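PDB 6U1R: SxtG from Microseira wollei, which probably transfers an amidino group, as members of the amidinotransferase family do, in the saxitoxin biosynthetic pathway of this cyanobacterium. Local coordinates for residues A[322-334]-A[364-376]. Residues are numbered along the deposited sequence; the frame is centred on the assembly and turned at random.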
ATOM      1  N   ASN A 322     -18.554 -20.783   6.997  1.00 14.38           N
ATOM      2  CA  ASN A 322     -17.169 -20.409   6.713  1.00 14.01           C
ATOM      3  C   ASN A 322     -16.358 -21.635   6.296  1.00 15.34           C
ATOM      4  O   ASN A 322     -15.281 -21.891   6.841  1.00 13.75           O
ATOM      5  CB  ASN A 322     -16.576 -19.739   7.959  1.00 12.89           C
ATOM      6  CG  ASN A 322     -15.356 -18.894   7.674  1.00 14.70           C
ATOM      7  OD1 ASN A 322     -14.273 -19.132   8.237  1.00 14.29           O
ATOM      8  ND2 ASN A 322     -15.531 -17.857   6.856  1.00 15.52           N
ATOM      9  N   VAL A 323     -16.858 -22.373   5.302  1.00 14.67           N
ATOM     10  CA  VAL A 323     -16.231 -23.606   4.824  1.00 14.15           C
ATOM     11  C   VAL A 323     -15.063 -23.309   3.890  1.00 13.41           C
ATOM     12  O   VAL A 323     -14.899 -22.181   3.406  1.00 13.60           O
ATOM     13  CB  VAL A 323     -17.267 -24.494   4.109  1.00 13.73           C
ATOM     14  CG1 VAL A 323     -18.324 -24.996   5.101  1.00 14.64           C
ATOM     15  CG2 VAL A 323     -17.911 -23.730   2.941  1.00 15.27           C
ATOM     16  N   LEU A 324     -14.248 -24.331   3.625  1.00 13.88           N
ATOM     17  CA  LEU A 324     -13.096 -24.231   2.724  1.00 14.10           C
ATOM     18  C   LEU A 324     -13.194 -25.367   1.714  1.00 15.13           C
ATOM     19  O   LEU A 324     -13.267 -26.533   2.106  1.00 13.85           O
ATOM     20  CB  LEU A 324     -11.761 -24.309   3.480  1.00 13.69           C
ATOM     21  CG  LEU A 324     -10.496 -24.311   2.600  1.00 14.27           C
ATOM     22  CD1 LEU A 324     -10.342 -22.973   1.915  1.00 13.25           C
ATOM     23  CD2 LEU A 324      -9.225 -24.672   3.377  1.00 14.18           C
ATOM     24  N   MET A 325     -13.183 -25.019   0.428  1.00 14.18           N
ATOM     25  CA  MET A 325     -13.218 -25.991  -0.661  1.00 14.65           C
ATOM     26  C   MET A 325     -11.799 -26.412  -1.026  1.00 14.96           C
ATOM     27  O   MET A 325     -10.952 -25.557  -1.299  1.00 15.18           O
ATOM     28  CB  MET A 325     -13.888 -25.406  -1.905  1.00 12.76           C
ATOM     29  CG  MET A 325     -15.310 -24.861  -1.722  1.00 14.44           C
ATOM     30  SD  MET A 325     -16.450 -26.057  -1.084  1.00 17.66           S
ATOM     31  CE  MET A 325     -16.444 -27.289  -2.388  1.00 17.42           C
ATOM     32  N   LEU A 326     -11.566 -27.723  -1.092  1.00 15.69           N
ATOM     33  CA  LEU A 326     -10.312 -28.258  -1.608  1.00 16.73           C
ATOM     34  C   LEU A 326     -10.347 -28.490  -3.110  1.00 17.44           C
ATOM     35  O   LEU A 326      -9.283 -28.558  -3.746  1.00 17.96           O
ATOM     36  CB  LEU A 326      -9.980 -29.571  -0.895  1.00 16.99           C
ATOM     37  CG  LEU A 326     -10.045 -29.537   0.632  1.00 19.04           C
ATOM     38  CD1 LEU A 326      -9.579 -30.856   1.234  1.00 20.56           C
ATOM     39  CD2 LEU A 326      -9.249 -28.355   1.197  1.00 20.20           C
ATOM     40  N   ASP A 327     -11.540 -28.661  -3.668  1.00 17.91           N
ATOM     41  CA  ASP A 327     -11.817 -28.653  -5.102  1.00 17.95           C
ATOM     42  C   ASP A 327     -13.322 -28.432  -5.208  1.00 17.60           C
ATOM     43  O   ASP A 327     -13.945 -27.993  -4.238  1.00 17.46           O
ATOM     44  CB  ASP A 327     -11.309 -29.931  -5.795  1.00 19.32           C
ATOM     45  CG  ASP A 327     -11.846 -31.206  -5.178  1.00 22.10           C
ATOM     46  OD1 ASP A 327     -12.976 -31.208  -4.643  1.00 20.23           O
ATOM     47  OD2 ASP A 327     -11.112 -32.223  -5.239  1.00 22.95           O
ATOM     48  N   GLU A 328     -13.913 -28.744  -6.364  1.00 17.85           N
ATOM     49  CA  GLU A 328     -15.342 -28.496  -6.532  1.00 19.72           C
ATOM     50  C   GLU A 328     -16.225 -29.418  -5.692  1.00 19.01           C
ATOM     51  O   GLU A 328     -17.437 -29.173  -5.594  1.00 20.54           O
ATOM     52  CB  GLU A 328     -15.718 -28.633  -8.007  1.00 20.75           C
ATOM     53  CG  GLU A 328     -15.017 -27.612  -8.875  1.00 20.51           C
ATOM     54  CD  GLU A 328     -15.447 -27.644 -10.325  1.00 24.54           C
ATOM     55  OE1 GLU A 328     -16.436 -28.341 -10.646  1.00 26.36           O
ATOM     56  OE2 GLU A 328     -14.796 -26.952 -11.141  1.00 24.59           O
ATOM     57  N   GLU A 329     -15.659 -30.450  -5.076  1.00 19.23           N
ATOM     58  CA  GLU A 329     -16.426 -31.463  -4.360  1.00 19.84           C
ATOM     59  C   GLU A 329     -16.088 -31.534  -2.877  1.00 20.80           C
ATOM     60  O   GLU A 329     -16.996 -31.572  -2.041  1.00 19.83           O
ATOM     61  CB  GLU A 329     -16.190 -32.826  -5.041  1.00 25.68           C
ATOM     62  CG  GLU A 329     -16.823 -34.004  -4.339  1.00 33.43           C
ATOM     63  CD  GLU A 329     -16.553 -35.338  -5.052  1.00 44.17           C
ATOM     64  OE1 GLU A 329     -15.612 -35.401  -5.873  1.00 46.90           O
ATOM     65  OE2 GLU A 329     -17.278 -36.324  -4.785  1.00 45.97           O
ATOM     66  N   ARG A 330     -14.804 -31.586  -2.528  1.00 17.84           N
ATOM     67  CA  ARG A 330     -14.379 -31.778  -1.150  1.00 18.37           C
ATOM     68  C   ARG A 330     -14.424 -30.456  -0.393  1.00 17.52           C
ATOM     69  O   ARG A 330     -13.856 -29.455  -0.849  1.00 16.84           O
ATOM     70  CB  ARG A 330     -12.959 -32.343  -1.103  1.00 19.08           C
ATOM     71  CG  ARG A 330     -12.823 -33.812  -1.582  1.00 22.00           C
ATOM     72  CD  ARG A 330     -11.346 -34.241  -1.604  1.00 22.39           C
ATOM     73  NE  ARG A 330     -10.577 -33.490  -2.595  1.00 22.78           N
ATOM     74  CZ  ARG A 330      -9.250 -33.323  -2.591  1.00 25.48           C
ATOM     75  NH1 ARG A 330      -8.502 -33.832  -1.625  1.00 24.91           N
ATOM     76  NH2 ARG A 330      -8.665 -32.620  -3.560  1.00 25.64           N
ATOM     77  N   VAL A 331     -15.086 -30.461   0.757  1.00 17.68           N
ATOM     78  CA  VAL A 331     -15.329 -29.248   1.543  1.00 15.94           C
ATOM     79  C   VAL A 331     -15.082 -29.544   3.019  1.00 17.01           C
ATOM     80  O   VAL A 331     -15.628 -30.508   3.565  1.00 16.55           O
ATOM     81  CB  VAL A 331     -16.763 -28.709   1.316  1.00 14.87           C
ATOM     82  CG1 VAL A 331     -17.820 -29.779   1.530  1.00 18.62           C
ATOM     83  CG2 VAL A 331     -17.032 -27.493   2.200  1.00 15.90           C
ATOM     84  N   ILE A 332     -14.243 -28.719   3.670  1.00 16.53           N
ATOM     85  CA  ILE A 332     -13.989 -28.847   5.099  1.00 15.57           C
ATOM     86  C   ILE A 332     -15.066 -28.061   5.834  1.00 15.80           C
ATOM     87  O   ILE A 332     -15.334 -26.891   5.510  1.00 16.28           O
ATOM     88  CB  ILE A 332     -12.569 -28.367   5.462  1.00 15.57           C
ATOM     89  CG1 ILE A 332     -11.526 -29.331   4.853  1.00 18.87           C
ATOM     90  CG2 ILE A 332     -12.384 -28.295   6.976  1.00 15.59           C
ATOM     91  CD1 ILE A 332     -10.106 -28.914   5.019  1.00 22.57           C
ATOM     92  N   VAL A 333     -15.681 -28.701   6.828  1.00 15.29           N
ATOM     93  CA  VAL A 333     -16.824 -28.153   7.550  1.00 14.45           C
ATOM     94  C   VAL A 333     -16.715 -28.625   8.993  1.00 15.61           C
ATOM     95  O   VAL A 333     -16.126 -29.673   9.284  1.00 15.88           O
ATOM     96  CB  VAL A 333     -18.145 -28.585   6.867  1.00 17.17           C
ATOM     97  CG1 VAL A 333     -18.141 -30.048   6.617  1.00 20.06           C
ATOM     98  CG2 VAL A 333     -19.379 -28.184   7.669  1.00 16.37           C
ATOM     99  N   GLU A 334     -17.260 -27.827   9.909  1.00 15.61           N
ATOM    100  CA  GLU A 334     -17.024 -28.037  11.331  1.00 15.37           C
ATOM    101  C   GLU A 334     -17.947 -29.114  11.908  1.00 16.60           C
ATOM    102  O   GLU A 334     -19.135 -29.193  11.581  1.00 15.45           O
ATOM    103  CB  GLU A 334     -17.203 -26.723  12.088  1.00 15.85           C
ATOM    104  CG  GLU A 334     -16.376 -26.621  13.381  1.00 15.70           C
ATOM    105  CD  GLU A 334     -16.957 -27.419  14.550  1.00 18.57           C
ATOM    106  OE1 GLU A 334     -18.201 -27.490  14.684  1.00 19.33           O
ATOM    107  OE2 GLU A 334     -16.163 -27.958  15.360  1.00 17.43           O
ATOM    108  N   GLY A 364     -12.520 -16.351  13.401  1.00 17.68           N
ATOM    109  CA  GLY A 364     -12.577 -17.038  12.121  1.00 17.26           C
ATOM    110  C   GLY A 364     -12.850 -18.522  12.247  1.00 16.29           C
ATOM    111  O   GLY A 364     -12.752 -19.117  13.322  1.00 14.42           O
ATOM    112  N   SER A 365     -13.185 -19.124  11.102  1.00 15.14           N
ATOM    113  CA  SER A 365     -13.151 -20.574  10.962  1.00 13.80           C
ATOM    114  C   SER A 365     -12.294 -20.888   9.734  1.00 13.58           C
ATOM    115  O   SER A 365     -11.374 -20.124   9.432  1.00 14.27           O
ATOM    116  CB  SER A 365     -14.569 -21.154  10.869  1.00 15.70           C
ATOM    117  OG  SER A 365     -14.552 -22.576  10.928  1.00 15.21           O
ATOM    118  N   PHE A 366     -12.580 -21.980   9.010  1.00 13.91           N
ATOM    119  CA  PHE A 366     -11.613 -22.515   8.042  1.00 13.20           C
ATOM    120  C   PHE A 366     -11.289 -21.515   6.928  1.00 12.94           C
ATOM    121  O   PHE A 366     -10.126 -21.358   6.534  1.00 14.06           O
ATOM    122  CB  PHE A 366     -12.140 -23.812   7.415  1.00 12.77           C
ATOM    123  CG  PHE A 366     -12.596 -24.826   8.422  1.00 13.49           C
ATOM    124  CD1 PHE A 366     -11.680 -25.482   9.236  1.00 13.22           C
ATOM    125  CD2 PHE A 366     -13.956 -25.110   8.570  1.00 14.21           C
ATOM    126  CE1 PHE A 366     -12.109 -26.406  10.172  1.00 14.71           C
ATOM    127  CE2 PHE A 366     -14.383 -26.021   9.485  1.00 14.86           C
ATOM    128  CZ  PHE A 366     -13.470 -26.674  10.293  1.00 15.10           C
ATOM    129  N   HIS A 367     -12.312 -20.880   6.353  1.00 12.70           N
ATOM    130  CA  HIS A 367     -12.055 -19.937   5.273  1.00 12.38           C
ATOM    131  C   HIS A 367     -11.278 -18.720   5.778  1.00 12.75           C
ATOM    132  O   HIS A 367     -10.340 -18.265   5.117  1.00 13.02           O
ATOM    133  CB  HIS A 367     -13.377 -19.546   4.604  1.00 12.69           C
ATOM    134  CG  HIS A 367     -13.227 -18.756   3.335  1.00 12.60           C
ATOM    135  ND1 HIS A 367     -13.404 -17.390   3.287  1.00 13.48           N
ATOM    136  CD2 HIS A 367     -12.955 -19.143   2.066  1.00 13.33           C
ATOM    137  CE1 HIS A 367     -13.241 -16.966   2.047  1.00 13.27           C
ATOM    138  NE2 HIS A 367     -12.965 -18.008   1.283  1.00 13.61           N
ATOM    139  N   CYS A 368     -11.633 -18.199   6.958  1.00 13.67           N
ATOM    140  CA  CYS A 368     -10.918 -17.059   7.541  1.00 13.46           C
ATOM    141  C   CYS A 368      -9.459 -17.392   7.820  1.00 13.93           C
ATOM    142  O   CYS A 368      -8.586 -16.525   7.712  1.00 13.54           O
ATOM    143  CB  CYS A 368     -11.562 -16.637   8.857  1.00 14.25           C
ATOM    144  SG  CYS A 368     -13.196 -15.975   8.663  1.00 15.67           S
ATOM    145  N   ALA A 369      -9.203 -18.625   8.263  1.00 13.03           N
ATOM    146  CA  ALA A 369      -7.908 -19.079   8.727  1.00 13.73           C
ATOM    147  C   ALA A 369      -6.951 -19.398   7.593  1.00 13.35           C
ATOM    148  O   ALA A 369      -5.810 -19.779   7.877  1.00 14.32           O
ATOM    149  CB  ALA A 369      -8.083 -20.321   9.614  1.00 13.96           C
ATOM    150  N   THR A 370      -7.360 -19.221   6.334  1.00 13.75           N
ATOM    151  CA  THR A 370      -6.527 -19.603   5.201  1.00 14.17           C
ATOM    152  C   THR A 370      -6.435 -18.500   4.159  1.00 12.98           C
ATOM    153  O   THR A 370      -7.321 -17.650   4.031  1.00 13.82           O
ATOM    154  CB  THR A 370      -7.067 -20.879   4.521  1.00 14.13           C
ATOM    155  OG1 THR A 370      -8.448 -20.694   4.175  1.00 13.86           O
ATOM    156  CG2 THR A 370      -6.873 -22.087   5.433  1.00 14.42           C
ATOM    157  N   LEU A 371      -5.339 -18.519   3.406  1.00 13.30           N
ATOM    158  CA  LEU A 371      -5.227 -17.759   2.169  1.00 14.21           C
ATOM    159  C   LEU A 371      -4.806 -18.748   1.088  1.00 14.69           C
ATOM    160  O   LEU A 371      -3.685 -19.268   1.125  1.00 13.12           O
ATOM    161  CB  LEU A 371      -4.219 -16.606   2.291  1.00 14.48           C
ATOM    162  CG  LEU A 371      -4.229 -15.623   1.114  1.00 14.61           C
ATOM    163  CD1 LEU A 371      -5.516 -14.779   1.122  1.00 15.30           C
ATOM    164  CD2 LEU A 371      -3.017 -14.712   1.099  1.00 16.25           C
ATOM    165  N   ASP A 372      -5.700 -19.010   0.135  1.00 13.36           N
ATOM    166  CA  ASP A 372      -5.453 -19.993  -0.931  1.00 15.70           C
ATOM    167  C   ASP A 372      -4.602 -19.386  -2.040  1.00 16.14           C
ATOM    168  O   ASP A 372      -5.108 -18.965  -3.086  1.00 18.92           O
ATOM    169  CB  ASP A 372      -6.773 -20.508  -1.497  1.00 15.64           C
ATOM    170  CG  ASP A 372      -7.677 -19.395  -1.982  1.00 15.61           C
ATOM    171  OD1 ASP A 372      -7.840 -18.415  -1.232  1.00 17.33           O
ATOM    172  OD2 ASP A 372      -8.228 -19.490  -3.104  1.00 14.89           O
ATOM    173  N   VAL A 373      -3.277 -19.436  -1.868  1.00 15.23           N
ATOM    174  CA  VAL A 373      -2.393 -18.772  -2.820  1.00 15.07           C
ATOM    175  C   VAL A 373      -2.281 -19.525  -4.147  1.00 14.66           C
ATOM    176  O   VAL A 373      -1.996 -18.905  -5.175  1.00 14.64           O
ATOM    177  CB  VAL A 373      -1.002 -18.530  -2.185  1.00 16.71           C
ATOM    178  CG1 VAL A 373      -1.136 -17.584  -1.004  1.00 16.40           C
ATOM    179  CG2 VAL A 373      -0.369 -19.801  -1.732  1.00 17.60           C
ATOM    180  N   ARG A 374      -2.486 -20.840  -4.178  1.00 15.92           N
ATOM    181  CA  ARG A 374      -2.397 -21.563  -5.451  1.00 15.61           C
ATOM    182  C   ARG A 374      -3.515 -22.587  -5.568  1.00 14.71           C
ATOM    183  O   ARG A 374      -3.564 -23.559  -4.805  1.00 14.91           O
ATOM    184  CB  ARG A 374      -1.046 -22.249  -5.647  1.00 16.26           C
ATOM    185  CG  ARG A 374      -0.922 -22.803  -7.065  1.00 19.36           C
ATOM    186  CD  ARG A 374       0.517 -23.126  -7.465  1.00 20.38           C
ATOM    187  NE  ARG A 374       1.054 -24.222  -6.673  1.00 20.30           N
ATOM    188  CZ  ARG A 374       1.839 -24.084  -5.607  1.00 21.46           C
ATOM    189  NH1 ARG A 374       2.194 -22.891  -5.159  1.00 20.17           N
ATOM    190  NH2 ARG A 374       2.264 -25.160  -4.974  1.00 23.19           N
ATOM    191  N   ARG A 375      -4.408 -22.334  -6.519  1.00 15.27           N
ATOM    192  CA  ARG A 375      -5.415 -23.279  -6.984  1.00 15.47           C
ATOM    193  C   ARG A 375      -5.207 -23.470  -8.483  1.00 16.38           C
ATOM    194  O   ARG A 375      -5.173 -22.496  -9.237  1.00 16.43           O
ATOM    195  CB  ARG A 375      -6.839 -22.776  -6.744  1.00 15.05           C
ATOM    196  CG  ARG A 375      -7.279 -22.664  -5.286  1.00 14.66           C
ATOM    197  CD  ARG A 375      -8.694 -22.112  -5.208  1.00 14.33           C
ATOM    198  NE  ARG A 375      -9.105 -21.985  -3.821  1.00 12.76           N
ATOM    199  CZ  ARG A 375      -9.555 -22.982  -3.078  1.00 14.50           C
ATOM    200  NH1 ARG A 375      -9.686 -24.208  -3.589  1.00 14.68           N
ATOM    201  NH2 ARG A 375      -9.876 -22.761  -1.804  1.00 14.05           N
ATOM    202  N   ARG A 376      -5.105 -24.717  -8.916  1.00 20.93           N
ATOM    203  CA  ARG A 376      -4.869 -25.011 -10.327  1.00 21.19           C
ATOM    204  C   ARG A 376      -6.033 -24.517 -11.185  1.00 20.10           C
ATOM    205  O   ARG A 376      -7.163 -24.995 -11.040  1.00 21.46           O
ATOM    206  CB  ARG A 376      -4.681 -26.522 -10.477  1.00 25.82           C
ATOM    207  CG  ARG A 376      -4.086 -26.969 -11.789  1.00 29.95           C
ATOM    208  CD  ARG A 376      -3.538 -28.400 -11.664  1.00 35.36           C
ATOM    209  NE  ARG A 376      -4.574 -29.370 -11.295  1.00 37.21           N
ATOM    210  CZ  ARG A 376      -4.706 -29.962 -10.102  1.00 39.24           C
ATOM    211  NH1 ARG A 376      -3.873 -29.704  -9.089  1.00 32.04           N
ATOM    212  NH2 ARG A 376      -5.698 -30.827  -9.916  1.00 33.34           N
TER
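With CG of Asn322 anti to the backbone N (chi1 -160°), its OD1 is carried to the turn at Cys368; Phe366, with CG anti to its own carbonyl carbon, lays its ring against Ile332. Cys368 N donates to Asn322 OD1 at 3.1 Å, nearly straight (167°) and slightly tilted from the amide carbonyl plane, while Ser365 N adds a weak bond to the same oxygen. One residue earlier, His367 N meets Asn322 O at 3.2 Å from above the carbonyl plane. Asn322 is thus held by both its side-chain and backbone oxygens against residues 365-368, and Asn322 and His367 ND1 both have Asp266 as a polar partner. Ile332 CG2 sits 3.5 Å from the Phe366 ring centroid and 6° off its normal, a CH-pi contact over one face; Ser365 OG lies over the opposite face, toward the rim. Farther along, Arg375 grips Met325 O end-on, through NH1 at 2.9 Å and NH2 at 3.0 Å, tying strand 324-325 to strand 370-375; its NE-Asp372 OD2 salt bridge (2.7 Å) fixes the guanidinium from its own strand. Cys368 is the predicted amidino-cysteine nucleophile, near predicted active-site His264, consistent with Asn322 helping to fix the backbone that carries the Cys368 side chain.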